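Local coordinates for acyl-CoA dehydrogenase (Mycobacterium thermoresistibile, PDB 3NF4), which binds FAD and probably catalyses the alpha,beta-dehydrogenation of acyl-CoA thioesters, as its family does, at residues R13-Q18 with Y80-E85. Numbering follows the deposited sequence.
Sequences RLLPSQ and YLQVLE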
loop_
_atom_site.group_PDB
_atom_site.type_symbol
_atom_site.label_atom_id
_atom_site.label_comp_id
_atom_site.label_asym_id
_atom_site.label_seq_id
_atom_site.Cartn_x
_atom_site.Cartn_y
_atom_site.Cartn_z
ATOM N N ARG A 13 -7.853 -27.021 9.503
ATOM C CA ARG A 13 -7.200 -27.374 8.237
ATOM C C ARG A 13 -8.038 -28.215 7.260
ATOM O O ARG A 13 -8.754 -29.126 7.663
ATOM C CB ARG A 13 -5.846 -28.070 8.514
ATOM C CG ARG A 13 -4.811 -27.174 9.216
ATOM C CD ARG A 13 -3.382 -27.675 9.070
ATOM N NE ARG A 13 -2.441 -26.825 9.803
ATOM C CZ ARG A 13 -1.891 -25.704 9.318
ATOM N NH1 ARG A 13 -2.158 -25.287 8.073
ATOM N NH2 ARG A 13 -1.066 -24.989 10.084
ATOM N N LEU A 14 -7.915 -27.932 5.970
ATOM C CA LEU A 14 -8.495 -28.804 4.950
ATOM C C LEU A 14 -7.491 -29.893 4.521
ATOM O O LEU A 14 -6.449 -29.592 3.921
ATOM C CB LEU A 14 -8.951 -27.992 3.734
ATOM C CG LEU A 14 -10.247 -27.186 3.779
ATOM C CD1 LEU A 14 -10.200 -26.064 2.721
ATOM C CD2 LEU A 14 -11.437 -28.062 3.518
ATOM N N LEU A 15 -7.819 -31.148 4.830
ATOM C CA LEU A 15 -6.912 -32.285 4.646
ATOM C C LEU A 15 -7.615 -33.442 3.917
ATOM O O LEU A 15 -8.810 -33.652 4.129
ATOM C CB LEU A 15 -6.380 -32.763 6.012
ATOM C CG LEU A 15 -5.473 -31.799 6.800
ATOM C CD1 LEU A 15 -5.426 -32.148 8.273
ATOM C CD2 LEU A 15 -4.049 -31.680 6.213
ATOM N N PRO A 16 -6.874 -34.207 3.079
ATOM C CA PRO A 16 -7.473 -35.235 2.191
ATOM C C PRO A 16 -7.932 -36.550 2.858
ATOM O O PRO A 16 -8.576 -37.367 2.196
ATOM C CB PRO A 16 -6.358 -35.534 1.171
ATOM C CG PRO A 16 -5.217 -34.580 1.510
ATOM C CD PRO A 16 -5.413 -34.149 2.925
ATOM N N SER A 17 -7.619 -36.762 4.133
ATOM C CA SER A 17 -8.030 -37.996 4.814
ATOM C C SER A 17 -7.840 -37.909 6.321
ATOM O O SER A 17 -7.202 -36.975 6.826
ATOM C CB SER A 17 -7.223 -39.180 4.292
ATOM O OG SER A 17 -5.863 -39.075 4.685
ATOM N N GLN A 18 -8.377 -38.900 7.032
ATOM C CA GLN A 18 -8.219 -38.989 8.482
ATOM C C GLN A 18 -6.759 -39.242 8.853
ATOM O O GLN A 18 -6.300 -38.802 9.910
ATOM C CB GLN A 18 -9.150 -40.066 9.085
ATOM C CG GLN A 18 -9.158 -40.171 10.642
ATOM C CD GLN A 18 -9.332 -38.812 11.355
ATOM O OE1 GLN A 18 -10.232 -38.021 11.029
ATOM N NE2 GLN A 18 -8.465 -38.542 12.330
ATOM N N TYR A 80 2.467 -32.397 3.181
ATOM C CA TYR A 80 3.834 -32.013 3.569
ATOM C C TYR A 80 3.967 -30.527 3.958
ATOM O O TYR A 80 4.501 -30.217 5.028
ATOM C CB TYR A 80 4.856 -32.395 2.482
ATOM C CG TYR A 80 6.190 -31.702 2.595
ATOM C CD1 TYR A 80 6.964 -31.828 3.744
ATOM C CD2 TYR A 80 6.692 -30.927 1.540
ATOM C CE1 TYR A 80 8.213 -31.195 3.850
ATOM C CE2 TYR A 80 7.927 -30.286 1.635
ATOM C CZ TYR A 80 8.688 -30.441 2.792
ATOM O OH TYR A 80 9.910 -29.833 2.919
ATOM N N LEU A 81 3.456 -29.624 3.115
ATOM C CA LEU A 81 3.617 -28.186 3.336
ATOM C C LEU A 81 2.956 -27.672 4.614
ATOM O O LEU A 81 3.485 -26.733 5.253
ATOM C CB LEU A 81 3.133 -27.373 2.125
ATOM C CG LEU A 81 3.968 -27.504 0.844
ATOM C CD1 LEU A 81 3.359 -26.743 -0.321
ATOM C CD2 LEU A 81 5.426 -27.073 1.090
ATOM N N GLN A 82 1.821 -28.289 4.984
ATOM C CA GLN A 82 1.066 -27.901 6.187
ATOM C C GLN A 82 1.736 -28.435 7.484
ATOM O O GLN A 82 1.577 -27.853 8.572
ATOM C CB GLN A 82 -0.441 -28.296 6.073
ATOM C CG GLN A 82 -1.226 -27.621 4.915
ATOM C CD GLN A 82 -2.765 -27.787 4.978
ATOM O OE1 GLN A 82 -3.442 -27.243 5.864
ATOM N NE2 GLN A 82 -3.316 -28.502 4.009
ATOM N N VAL A 83 2.492 -29.532 7.373
ATOM C CA VAL A 83 3.344 -29.991 8.484
ATOM C C VAL A 83 4.503 -29.006 8.715
ATOM O O VAL A 83 4.836 -28.644 9.862
ATOM C CB VAL A 83 3.943 -31.394 8.231
ATOM C CG1 VAL A 83 5.049 -31.695 9.258
ATOM C CG2 VAL A 83 2.859 -32.468 8.245
ATOM N N LEU A 84 5.114 -28.590 7.609
ATOM C CA LEU A 84 6.140 -27.553 7.609
ATOM C C LEU A 84 5.611 -26.251 8.242
ATOM O O LEU A 84 6.307 -25.598 9.019
ATOM C CB LEU A 84 6.626 -27.323 6.177
ATOM C CG LEU A 84 8.013 -26.692 5.983
ATOM C CD1 LEU A 84 9.112 -27.485 6.757
ATOM C CD2 LEU A 84 8.360 -26.572 4.501
ATOM N N GLU A 85 4.364 -25.898 7.945
ATOM C CA GLU A 85 3.756 -24.705 8.536
ATOM C C GLU A 85 3.634 -24.784 10.080
ATOM O O GLU A 85 3.878 -23.792 10.787
ATOM C CB GLU A 85 2.390 -24.419 7.878
ATOM C CG GLU A 85 1.887 -23.015 8.114
ATOM C CD GLU A 85 0.372 -22.848 8.066
ATOM O OE1 GLU A 85 -0.307 -23.155 7.056
ATOM O OE2 GLU A 85 -0.149 -22.320 9.049
HETATM O O HOH W 1 -6.192 -25.766 5.506
#
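Arg13 and Gln82 bring the two segments together where residues 13-15, the extended part of the loop leading into helix 18-35, lie against helix 77-88 of the all-helical N-terminal domain of the acyl-CoA dehydrogenase fold. Their CA atoms stand 8.5 Å apart, so side chains bridge the gap, with Gln82 and Glu85, one helical turn apart, facing the arm. Arginine suits this place because its long chain, extended from CG to NE, carries a planar, multiply donating cation to the helix. It grips Glu85 end-on: NH1 lies 3.0 Å from Glu85 OE1, and NH2 makes an equally long bond to Glu85 OE2. Both oxygens lie near the guanidinium plane but are met from above the carboxylate, the two planes standing 76° apart. The backbone carbonyl oxygen Gln82 O sits over the centre of one guanidinium face. Glu86 takes Arg13 NE in a second salt bridge, while Arg304 and Tyr307 of helix 289-315 share the Glu85 carboxylate, tying this buried charge cluster to the C-terminal domain; the nearby Arg304 would probably favour an ionised Glu85. Glutamine suits this helix position facing the arm because its amide both accepts and donates. Gln82 NE2 donates chiefly to the backbone Glu78 O of its own helix and only weakly, at 3.3 Å, to Leu14 O, and Leu15 CD2 touches the same nitrogen. The end of the Leu14 side chain packs on Asp309 of the second subunit. Gln82 OE1 receives Arg13 NH1 on an in-plane lone pair at 3.2 Å, and a water that accepts from Leu14 N donates to this same oxygen at 3.1 Å.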